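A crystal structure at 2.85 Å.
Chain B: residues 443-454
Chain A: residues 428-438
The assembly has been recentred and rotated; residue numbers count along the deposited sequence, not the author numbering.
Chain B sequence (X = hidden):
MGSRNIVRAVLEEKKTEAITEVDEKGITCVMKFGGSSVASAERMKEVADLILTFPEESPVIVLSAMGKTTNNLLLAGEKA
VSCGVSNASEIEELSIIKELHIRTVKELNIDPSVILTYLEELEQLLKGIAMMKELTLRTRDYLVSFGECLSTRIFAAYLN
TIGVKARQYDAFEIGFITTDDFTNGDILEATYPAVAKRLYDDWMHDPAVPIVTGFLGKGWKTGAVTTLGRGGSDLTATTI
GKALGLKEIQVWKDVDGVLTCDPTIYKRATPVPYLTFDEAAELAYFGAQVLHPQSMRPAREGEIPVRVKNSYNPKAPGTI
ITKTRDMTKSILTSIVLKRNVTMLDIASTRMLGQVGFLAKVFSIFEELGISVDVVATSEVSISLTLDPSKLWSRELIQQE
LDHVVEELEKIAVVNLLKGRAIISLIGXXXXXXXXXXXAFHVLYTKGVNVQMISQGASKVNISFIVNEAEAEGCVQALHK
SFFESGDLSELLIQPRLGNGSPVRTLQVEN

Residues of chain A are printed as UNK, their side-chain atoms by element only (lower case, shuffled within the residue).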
# COMPACT_ATOMS: atom_id res chain seq x y z
N LEU B 443 19.25 -3.19 -14.01
CA LEU B 443 18.07 -2.86 -14.78
C LEU B 443 18.34 -1.68 -15.72
O LEU B 443 17.87 -1.68 -16.87
CB LEU B 443 16.89 -2.56 -13.87
CG LEU B 443 16.43 -3.71 -12.98
CD1 LEU B 443 15.40 -3.23 -11.98
CD2 LEU B 443 15.87 -4.87 -13.79
N TYR B 444 19.11 -0.70 -15.25
CA TYR B 444 19.50 0.45 -16.07
C TYR B 444 20.31 0.02 -17.30
O TYR B 444 20.06 0.50 -18.41
CB TYR B 444 20.27 1.50 -15.25
CG TYR B 444 21.01 2.52 -16.10
CD1 TYR B 444 20.32 3.55 -16.75
CD2 TYR B 444 22.40 2.45 -16.26
CE1 TYR B 444 20.99 4.48 -17.53
CE2 TYR B 444 23.08 3.37 -17.05
CZ TYR B 444 22.37 4.39 -17.67
OH TYR B 444 23.04 5.31 -18.45
N THR B 445 21.26 -0.89 -17.09
CA THR B 445 22.07 -1.48 -18.16
C THR B 445 21.18 -2.08 -19.26
O THR B 445 21.44 -1.90 -20.45
CB THR B 445 23.00 -2.57 -17.60
OG1 THR B 445 23.87 -1.99 -16.61
CG2 THR B 445 23.84 -3.21 -18.70
N LYS B 446 20.12 -2.76 -18.84
CA LYS B 446 19.21 -3.41 -19.76
C LYS B 446 18.15 -2.47 -20.33
O LYS B 446 17.39 -2.87 -21.22
CB LYS B 446 18.52 -4.59 -19.08
CG LYS B 446 19.46 -5.70 -18.62
CD LYS B 446 18.77 -6.65 -17.65
CE LYS B 446 17.73 -7.53 -18.33
NZ LYS B 446 18.36 -8.56 -19.20
N GLY B 447 18.10 -1.24 -19.84
CA GLY B 447 17.08 -0.27 -20.26
C GLY B 447 15.70 -0.59 -19.69
O GLY B 447 14.68 -0.20 -20.26
N VAL B 448 15.68 -1.30 -18.56
CA VAL B 448 14.42 -1.64 -17.88
C VAL B 448 14.11 -0.66 -16.76
O VAL B 448 14.93 -0.44 -15.87
CB VAL B 448 14.45 -3.06 -17.27
CG1 VAL B 448 13.12 -3.37 -16.58
CG2 VAL B 448 14.75 -4.10 -18.34
N ASN B 449 12.92 -0.07 -16.82
CA ASN B 449 12.40 0.77 -15.74
C ASN B 449 11.28 0.06 -14.99
O ASN B 449 10.27 -0.34 -15.58
CB ASN B 449 11.93 2.13 -16.25
CG ASN B 449 13.07 3.00 -16.74
OD1 ASN B 449 14.13 3.08 -16.12
ND2 ASN B 449 12.85 3.67 -17.86
N VAL B 450 11.47 -0.11 -13.69
CA VAL B 450 10.47 -0.72 -12.82
C VAL B 450 9.23 0.17 -12.79
O VAL B 450 9.32 1.38 -12.63
CB VAL B 450 11.04 -0.93 -11.39
CG1 VAL B 450 9.96 -1.33 -10.43
CG2 VAL B 450 12.15 -1.98 -11.42
N GLN B 451 8.07 -0.45 -12.95
CA GLN B 451 6.82 0.30 -12.97
C GLN B 451 6.29 0.64 -11.59
O GLN B 451 5.63 1.66 -11.43
CB GLN B 451 5.75 -0.45 -13.77
CG GLN B 451 5.98 -0.45 -15.26
CD GLN B 451 5.07 -1.42 -15.96
OE1 GLN B 451 3.85 -1.33 -15.84
NE2 GLN B 451 5.66 -2.37 -16.69
N MET B 452 6.58 -0.22 -10.61
CA MET B 452 6.05 -0.06 -9.25
C MET B 452 6.94 -0.76 -8.22
O MET B 452 7.34 -1.90 -8.43
CB MET B 452 4.60 -0.58 -9.20
CG MET B 452 4.03 -0.87 -7.82
SD MET B 452 2.29 -1.33 -7.97
CE MET B 452 1.91 -1.81 -6.29
N ILE B 453 7.25 -0.05 -7.13
CA ILE B 453 8.16 -0.57 -6.09
C ILE B 453 7.48 -0.55 -4.72
O ILE B 453 6.85 0.45 -4.37
CB ILE B 453 9.49 0.24 -6.02
CG1 ILE B 453 10.06 0.53 -7.41
CG2 ILE B 453 10.54 -0.49 -5.17
CD1 ILE B 453 11.00 1.71 -7.47
N SER B 454 7.61 -1.63 -3.97
CA SER B 454 6.99 -1.74 -2.64
C SER B 454 7.81 -2.56 -1.64
O SER B 454 7.94 -3.77 -1.79
CB SER B 454 5.56 -2.29 -2.77
OG SER B 454 4.96 -2.50 -1.50
N UNK A 428 11.83 12.13 -13.58
CA UNK A 428 11.40 11.70 -14.89
C UNK A 428 11.29 10.19 -14.91
O UNK A 428 12.29 9.48 -14.80
c UNK A 428 11.98 11.79 -17.37
c UNK A 428 12.39 12.18 -15.95
o UNK A 428 11.02 11.05 -17.58
n UNK A 428 12.72 12.31 -18.34
N UNK A 429 10.07 9.71 -15.06
CA UNK A 429 9.80 8.28 -14.97
C UNK A 429 10.60 7.44 -16.00
O UNK A 429 10.91 6.27 -15.76
c UNK A 429 7.78 7.64 -16.37
c UNK A 429 7.94 6.92 -13.95
c UNK A 429 8.27 8.00 -14.98
N UNK A 430 10.97 8.08 -17.11
CA UNK A 430 11.80 7.44 -18.14
C UNK A 430 13.22 7.07 -17.68
O UNK A 430 13.89 6.26 -18.31
o UNK A 430 9.01 8.48 -20.15
c UNK A 430 11.87 8.33 -19.39
c UNK A 430 9.73 7.56 -20.55
c UNK A 430 11.24 7.72 -20.64
n UNK A 430 9.24 6.38 -20.93
N UNK A 431 13.68 7.66 -16.58
CA UNK A 431 15.02 7.36 -16.09
C UNK A 431 15.00 6.83 -14.66
O UNK A 431 15.97 7.01 -13.91
c UNK A 431 15.91 8.58 -16.24
n UNK A 431 15.57 10.47 -19.37
c UNK A 431 16.01 9.30 -19.80
c UNK A 431 15.45 10.43 -18.00
n UNK A 431 16.19 8.51 -18.75
c UNK A 431 15.84 9.20 -17.60
N UNK A 432 13.90 6.17 -14.31
CA UNK A 432 13.69 5.60 -12.99
C UNK A 432 14.91 4.83 -12.47
O UNK A 432 15.45 5.17 -11.41
o UNK A 432 12.32 4.01 -11.77
c UNK A 432 12.46 4.69 -13.01
N UNK A 433 15.36 3.83 -13.22
CA UNK A 433 16.50 3.02 -12.81
C UNK A 433 17.77 3.86 -12.60
O UNK A 433 18.46 3.69 -11.60
c UNK A 433 16.77 1.89 -13.80
o UNK A 433 15.73 0.93 -13.74
N UNK A 434 18.05 4.75 -13.55
CA UNK A 434 19.19 5.67 -13.47
C UNK A 434 19.16 6.47 -12.16
O UNK A 434 20.14 6.50 -11.40
c UNK A 434 20.25 8.27 -16.20
c UNK A 434 21.26 7.97 -13.94
c UNK A 434 19.21 6.59 -14.69
c UNK A 434 19.97 7.93 -14.75
N UNK A 435 18.01 7.10 -11.93
CA UNK A 435 17.72 7.87 -10.72
C UNK A 435 17.95 7.01 -9.48
O UNK A 435 18.58 7.45 -8.52
c UNK A 435 16.17 9.56 -11.78
c UNK A 435 15.76 8.83 -9.39
c UNK A 435 14.76 9.79 -12.29
c UNK A 435 16.26 8.41 -10.77
N UNK A 436 17.45 5.77 -9.51
CA UNK A 436 17.49 4.89 -8.35
C UNK A 436 18.86 4.32 -8.05
O UNK A 436 19.23 4.22 -6.88
c UNK A 436 13.93 3.72 -8.66
c UNK A 436 15.09 4.03 -7.74
c UNK A 436 16.43 3.78 -8.46
c UNK A 436 14.96 5.43 -7.17
N UNK A 437 19.60 3.96 -9.09
CA UNK A 437 21.00 3.54 -8.92
C UNK A 437 21.78 4.63 -8.19
O UNK A 437 22.47 4.36 -7.21
c UNK A 437 23.13 2.74 -10.10
o UNK A 437 23.39 2.89 -12.49
c UNK A 437 23.95 2.68 -11.39
o UNK A 437 25.16 2.41 -11.30
c UNK A 437 21.68 3.22 -10.26
N UNK A 438 21.65 5.86 -8.68
CA UNK A 438 22.36 7.00 -8.12
C UNK A 438 21.96 7.28 -6.67
O UNK A 438 22.82 7.39 -5.79
c UNK A 438 22.14 8.24 -8.99
n UNK A 438 26.15 12.33 -10.13
c UNK A 438 25.31 11.32 -10.26
c UNK A 438 23.05 10.39 -9.85
n UNK A 438 24.08 11.42 -9.76
n UNK A 438 25.70 10.21 -10.89
c UNK A 438 23.17 9.33 -8.78
O HOH W 1 13.40 1.29 -12.48
O HOH W 2 16.67 4.46 -16.00

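Position 428 of chain A carries two side-chain carbons, the second bonded to one oxygen and one nitrogen, and nothing of it reaches the chain B stretch. Four atoms ending in an amide make it Asn A428. Its OD1 accepts from the backbone N of position 430 at 3.0 Å, bridging the short 3-10 turn that follows.

Position 429 has one carbon bearing two more, the fork of a β-branched residue without oxygen: Val A429. Its side chain makes no close contact with the chain B stretch, and a compact aliphatic group suits this margin, where no polar partner is needed.

Position 430 has three carbons in a row, the third carrying one oxygen and one nitrogen, an amide one methylene longer than asparagine: Gln A430. Its CA-to-CB bond points away from the chain B stretch, leaving an exposed polar chain, and the backbone does the work: its O receives a hydrogen bond from ND2 of Asn B449 at 2.8 Å.

Position 431 shows one carbon and then a five-membered ring of three carbons and two nitrogens, the imidazole of His A431. It occupies the N-cap position of the helix, and the ring makes no close contact with the chain B stretch.

Position 432 has one carbon and one oxygen; the CA-to-CB bond points toward the chain B stretch. It is Ser A432, small enough for the buried first turn, and its OG is hydrogen-bonded to water 1 at 3.0 Å.

Position 433 again has one carbon and one oxygen, but here the oxygen is 2.7 Å from the backbone O of Val B448, and CB packs 3.8 Å from CB of Tyr B444. This is Ser A433. Its OG donates to that carbonyl and accepts from water 1. A short hydroxyl side chain suits a place where the backbones come close: CA of Ser A433 is 5.1 Å from CA of Tyr B444.

Position 434 has four carbons forked at the second, hence Leu A434. Its CB meets CD1 of Tyr B444 at 3.8 Å, an apolar contact between a buried leucine and a partly exposed tyrosine.

Position 435 has four carbons forked at the first, one arm two carbons long: Ile A435. Out of reach of the chain B stretch, it is buried, as suits an aliphatic side chain.

Position 436, four carbons forked at the second, is Leu A436. Its CD2 approaches CD1 of Ile B453 at 3.7 Å, joining two buried aliphatic side chains.

Position 437 has three carbons, the third carrying two oxygens: Glu A437. OE1 lies 3.9 Å from CD2 of Tyr B444; partial exposure suits its charge.

Position 438, with three carbons, a nitrogen and a carbon bearing two nitrogens, is Arg A438, a long, partly exposed chain hydrogen-bonded elsewhere in the structure.

The contact centres on the start of the chain A helix. Asn B449 also receives Ser A433 N at OD1 (3.2 Å, nearly linear). Water 1 links both serines to Val B450 N; water 2 joins Leu A434 N to Asn B449 OD1. Tyr B444 and Ile B453 add apolar packing.

Chain A (428-438) NVQHSSLILER
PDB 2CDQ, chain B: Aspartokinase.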